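Local coordinates for protein glutathione s-transferase I (Zea mays, PDB 1AXD) that conjugates glutathione to electrophilic compounds, including herbicides, and so helps to detoxify them, at residues T125-Q128 against K129-D132; P187-K190 against A191-S194. All blocks are in the same frame, centred on the assembly; numbering follows the deposited sequence.

Interaction 1: residues T125-Q128 against K129-D132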
loop_
_atom_site.group_PDB
_atom_site.type_symbol
_atom_site.label_atom_id
_atom_site.label_comp_id
_atom_site.label_asym_id
_atom_site.label_seq_id
_atom_site.Cartn_x
_atom_site.Cartn_y
_atom_site.Cartn_z
ATOM N N THR A 125 15.637 -19.966 -16.314
ATOM C CA THR A 125 16.610 -20.272 -15.282
ATOM C C THR A 125 16.586 -19.172 -14.249
ATOM O O THR A 125 16.066 -18.098 -14.524
ATOM C CB THR A 125 18.025 -20.359 -15.875
ATOM O OG1 THR A 125 18.277 -19.175 -16.638
ATOM C CG2 THR A 125 18.170 -21.598 -16.792
ATOM N N THR A 126 17.155 -19.437 -13.078
ATOM C CA THR A 126 17.201 -18.468 -11.999
ATOM C C THR A 126 18.402 -17.571 -12.125
ATOM O O THR A 126 19.496 -18.064 -12.382
ATOM C CB THR A 126 17.261 -19.189 -10.649
ATOM O OG1 THR A 126 16.153 -20.089 -10.544
ATOM C CG2 THR A 126 17.207 -18.183 -9.494
ATOM N N ASP A 127 18.205 -16.266 -11.984
ATOM C CA ASP A 127 19.311 -15.324 -12.057
ATOM C C ASP A 127 19.782 -15.098 -10.657
ATOM O O ASP A 127 19.136 -14.370 -9.913
ATOM C CB ASP A 127 18.862 -13.998 -12.696
ATOM C CG ASP A 127 20.027 -13.050 -12.990
ATOM O OD1 ASP A 127 21.197 -13.407 -12.727
ATOM O OD2 ASP A 127 19.768 -11.942 -13.499
ATOM N N GLN A 128 20.889 -15.727 -10.287
ATOM C CA GLN A 128 21.421 -15.577 -8.944
ATOM C C GLN A 128 21.734 -14.133 -8.625
ATOM O O GLN A 128 21.555 -13.731 -7.496
ATOM C CB GLN A 128 22.663 -16.447 -8.753
ATOM C CG GLN A 128 23.015 -16.715 -7.290
ATOM C CD GLN A 128 21.998 -17.611 -6.592
ATOM O OE1 GLN A 128 21.312 -18.395 -7.234
ATOM N NE2 GLN A 128 21.909 -17.497 -5.265
ATOM N N LYS A 129 22.154 -13.354 -9.617
ATOM C CA LYS A 129 22.489 -11.945 -9.408
ATOM C C LYS A 129 21.379 -11.277 -8.670
ATOM O O LYS A 129 21.598 -10.762 -7.577
ATOM C CB LYS A 129 22.695 -11.239 -10.756
ATOM C CG LYS A 129 23.746 -11.887 -11.660
ATOM C CD LYS A 129 23.860 -11.188 -13.022
ATOM C CE LYS A 129 24.928 -11.854 -13.894
ATOM N NZ LYS A 129 25.200 -11.123 -15.163
ATOM N N VAL A 130 20.187 -11.330 -9.257
ATOM C CA VAL A 130 18.985 -10.740 -8.687
ATOM C C VAL A 130 18.669 -11.334 -7.312
ATOM O O VAL A 130 18.408 -10.584 -6.383
ATOM C CB VAL A 130 17.795 -10.932 -9.654
ATOM C CG1 VAL A 130 16.504 -10.367 -9.058
ATOM C CG2 VAL A 130 18.095 -10.244 -10.981
ATOM N N VAL A 131 18.735 -12.652 -7.176
ATOM C CA VAL A 131 18.452 -13.288 -5.897
ATOM C C VAL A 131 19.371 -12.814 -4.808
ATOM O O VAL A 131 18.893 -12.464 -3.749
ATOM C CB VAL A 131 18.524 -14.831 -5.999
ATOM C CG1 VAL A 131 18.399 -15.482 -4.598
ATOM C CG2 VAL A 131 17.406 -15.341 -6.932
ATOM N N ASP A 132 20.671 -12.756 -5.072
ATOM C CA ASP A 132 21.646 -12.325 -4.071
ATOM C C ASP A 132 21.447 -10.940 -3.515
ATOM O O ASP A 132 21.525 -10.773 -2.307
ATOM C CB ASP A 132 23.074 -12.462 -4.605
ATOM C CG ASP A 132 23.542 -13.913 -4.693
ATOM O OD1 ASP A 132 22.883 -14.824 -4.133
ATOM O OD2 ASP A 132 24.598 -14.140 -5.318
#

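Interaction 2: residues P187-K190 against A191-S194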
loop_
_atom_site.group_PDB
_atom_site.type_symbol
_atom_site.label_atom_id
_atom_site.label_comp_id
_atom_site.label_asym_id
_atom_site.label_seq_id
_atom_site.Cartn_x
_atom_site.Cartn_y
_atom_site.Cartn_z
ATOM N N PRO A 187 15.099 -16.228 15.015
ATOM C CA PRO A 187 14.312 -17.035 15.951
ATOM C C PRO A 187 12.911 -16.595 16.168
ATOM O O PRO A 187 12.013 -17.422 16.133
ATOM C CB PRO A 187 15.119 -16.927 17.240
ATOM C CG PRO A 187 16.492 -16.872 16.753
ATOM C CD PRO A 187 16.414 -15.913 15.599
ATOM N N HIS A 188 12.714 -15.310 16.447
ATOM C CA HIS A 188 11.372 -14.774 16.691
ATOM C C HIS A 188 10.487 -14.708 15.466
ATOM O O HIS A 188 9.296 -14.945 15.590
ATOM C CB HIS A 188 11.467 -13.428 17.393
ATOM C CG HIS A 188 11.992 -13.528 18.787
ATOM N ND1 HIS A 188 13.275 -13.161 19.131
ATOM C CD2 HIS A 188 11.406 -13.965 19.927
ATOM C CE1 HIS A 188 13.456 -13.363 20.425
ATOM N NE2 HIS A 188 12.337 -13.850 20.931
ATOM N N VAL A 189 11.061 -14.404 14.300
ATOM C CA VAL A 189 10.290 -14.371 13.058
ATOM C C VAL A 189 9.917 -15.813 12.764
ATOM O O VAL A 189 8.777 -16.075 12.403
ATOM C CB VAL A 189 11.107 -13.778 11.872
ATOM C CG1 VAL A 189 10.263 -13.752 10.593
ATOM C CG2 VAL A 189 11.586 -12.356 12.209
ATOM N N LYS A 190 10.853 -16.737 13.009
ATOM C CA LYS A 190 10.640 -18.172 12.792
ATOM C C LYS A 190 9.526 -18.698 13.650
ATOM O O LYS A 190 8.621 -19.340 13.134
ATOM C CB LYS A 190 11.918 -18.954 13.082
ATOM C CG LYS A 190 11.775 -20.473 12.972
ATOM C CD LYS A 190 11.849 -20.992 11.534
ATOM C CE LYS A 190 10.537 -20.840 10.761
ATOM N NZ LYS A 190 9.410 -21.659 11.310
ATOM N N ALA A 191 9.587 -18.434 14.950
ATOM C CA ALA A 191 8.548 -18.877 15.877
ATOM C C ALA A 191 7.228 -18.326 15.426
ATOM O O ALA A 191 6.264 -19.066 15.327
ATOM C CB ALA A 191 8.889 -18.406 17.299
ATOM N N TRP A 192 7.210 -17.026 15.151
ATOM C CA TRP A 192 6.039 -16.293 14.668
ATOM C C TRP A 192 5.422 -16.969 13.455
ATOM O O TRP A 192 4.212 -17.160 13.422
ATOM C CB TRP A 192 6.481 -14.862 14.318
ATOM C CG TRP A 192 5.506 -14.053 13.527
ATOM C CD1 TRP A 192 4.336 -13.509 13.971
ATOM C CD2 TRP A 192 5.644 -13.653 12.160
ATOM N NE1 TRP A 192 3.739 -12.795 12.966
ATOM C CE2 TRP A 192 4.520 -12.866 11.842
ATOM C CE3 TRP A 192 6.615 -13.880 11.173
ATOM C CZ2 TRP A 192 4.336 -12.301 10.575
ATOM C CZ3 TRP A 192 6.436 -13.321 9.920
ATOM C CH2 TRP A 192 5.305 -12.538 9.631
ATOM N N TRP A 193 6.250 -17.321 12.477
ATOM C CA TRP A 193 5.789 -17.985 11.266
ATOM C C TRP A 193 5.228 -19.359 11.554
ATOM O O TRP A 193 4.320 -19.788 10.864
ATOM C CB TRP A 193 6.937 -18.085 10.260
ATOM C CG TRP A 193 6.587 -18.847 9.032
ATOM C CD1 TRP A 193 7.245 -19.923 8.525
ATOM C CD2 TRP A 193 5.455 -18.626 8.183
ATOM N NE1 TRP A 193 6.587 -20.395 7.417
ATOM C CE2 TRP A 193 5.484 -19.618 7.186
ATOM C CE3 TRP A 193 4.415 -17.685 8.171
ATOM C CZ2 TRP A 193 4.512 -19.703 6.188
ATOM C CZ3 TRP A 193 3.449 -17.770 7.177
ATOM C CH2 TRP A 193 3.505 -18.773 6.203
ATOM N N SER A 194 5.780 -20.060 12.536
ATOM C CA SER A 194 5.282 -21.387 12.890
ATOM C C SER A 194 3.930 -21.248 13.553
ATOM O O SER A 194 3.034 -22.038 13.273
ATOM C CB SER A 194 6.254 -22.087 13.844
ATOM O OG SER A 194 7.575 -22.062 13.332
#

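Interaction 1: residues T125-Q128 against K129-D132
The carboxylate of Asp127 is met from above one face by the backbone N of Lys129, which gives OD1 a capping hydrogen bond of 3.3 Å from a direction 59° out of the carboxylate plane. This is the N-cap of helix 128-151, with Asp127 just ahead of the first turn. The same OD1 lies 3.2 Å from Lys129 CG, the lysine chain running out past it, while OD2 rests 3.5 Å from Val130 CG2. The Lys129 ammonium is not in contact with the acid, so the charge attraction between them is probably no more than supplementary; the negative cap should also suit the positive end of the helix. Having CG anti to the backbone N (chi1 -171°) brings the carboxylate back over the start of the helix, within reach of Lys129 N.

Two flat groups meet in the first turn: the Gln128 amide and the Asp132 carboxylate are inclined 68° to each other, and NE2 reaches OD1 from above the carboxylate plane at 3.1 Å; NE2 also bonds to Tyr179 OH. Two backbone bonds set the helix going: Val131 N to Asp127 O, and Asp132 N to Gln128 O. Thr126 and Val131 occupy the two positions of a hydrophobic staple, flanking the cap. Gln115 of helix 88-122 fastens the approach to the cap, its O bonding Thr126 OG1 and its OE1 Asp127 N. The staple itself closes methyl to methyl, Thr126 CG2 to Val131 CG2, at 3.8 Å.

Interaction 2: residues P187-K190 against A191-S194
Pro187 accepts the first helical bond, its O taking Ala191 N at 2.9 Å; the Ala191 methyl lies close against that same carbonyl oxygen. His188 follows suit through its backbone, O to Trp192 N, while its ring bonds to Glu146 through ND1.

At Val189 the side chains join in. Its side chain runs alongside that of Trp192, and CG1 comes up to the CE3-CZ3 side of the indole, 3.7 Å from CE3. The Val189 carbonyl oxygen sits at the indole edge, in the ring plane and 3.3 Å from CE3, and it also accepts Trp193 N at 2.8 Å. These are i to i+3 and i to i+4 contacts in one helix of the all-helical C-terminal domain of a glutathione transferase. Its inner side presses Val189 on Tyr145 and Trp192 on Leu149 of helix 128-151, and the indole NE1 is bonded to Asp164. Trp193 turns to helix 168-174 and makes an edge-to-face pair with Phe175.

Lys190 ends the segment with a chain curled back on its own helix: bends at chi2 (81°), chi3 (-80°) and chi4 (-65°) swing NZ round to Ser194 OG, a hydrogen bond of 2.8 Å. The end of the chain also comes beside the Trp193 indole, NZ 3.9 Å from CD1. Cut back to an alanine, this position would probably leave Ser194 OG without its ammonium partner and take CE and NZ away from Trp193 CD1. The Lys190 O accepts Ser194 N at 3.0 Å.

In the fold
Interactions 1 and 2 do not touch: their centres are 26 Å apart and their nearest atoms about 17 Å. Helix 128-151 connects them. Interaction 1 starts that helix at the surface, beside helix 88-122, whereas helix 187-198, which carries interaction 2, lies against residues 145-150 near its other end. Tyr179, the further partner of Gln128, belongs to the chain leading into helix 187-198. Both contacts belong to the C-terminal domain, and neither is touched by the second subunit. In this family glutathione is held mainly by the thioredoxin-like N-terminal domain, so neither contact is likely to grip the lactoylglutathione directly; both are packing within the helical domain.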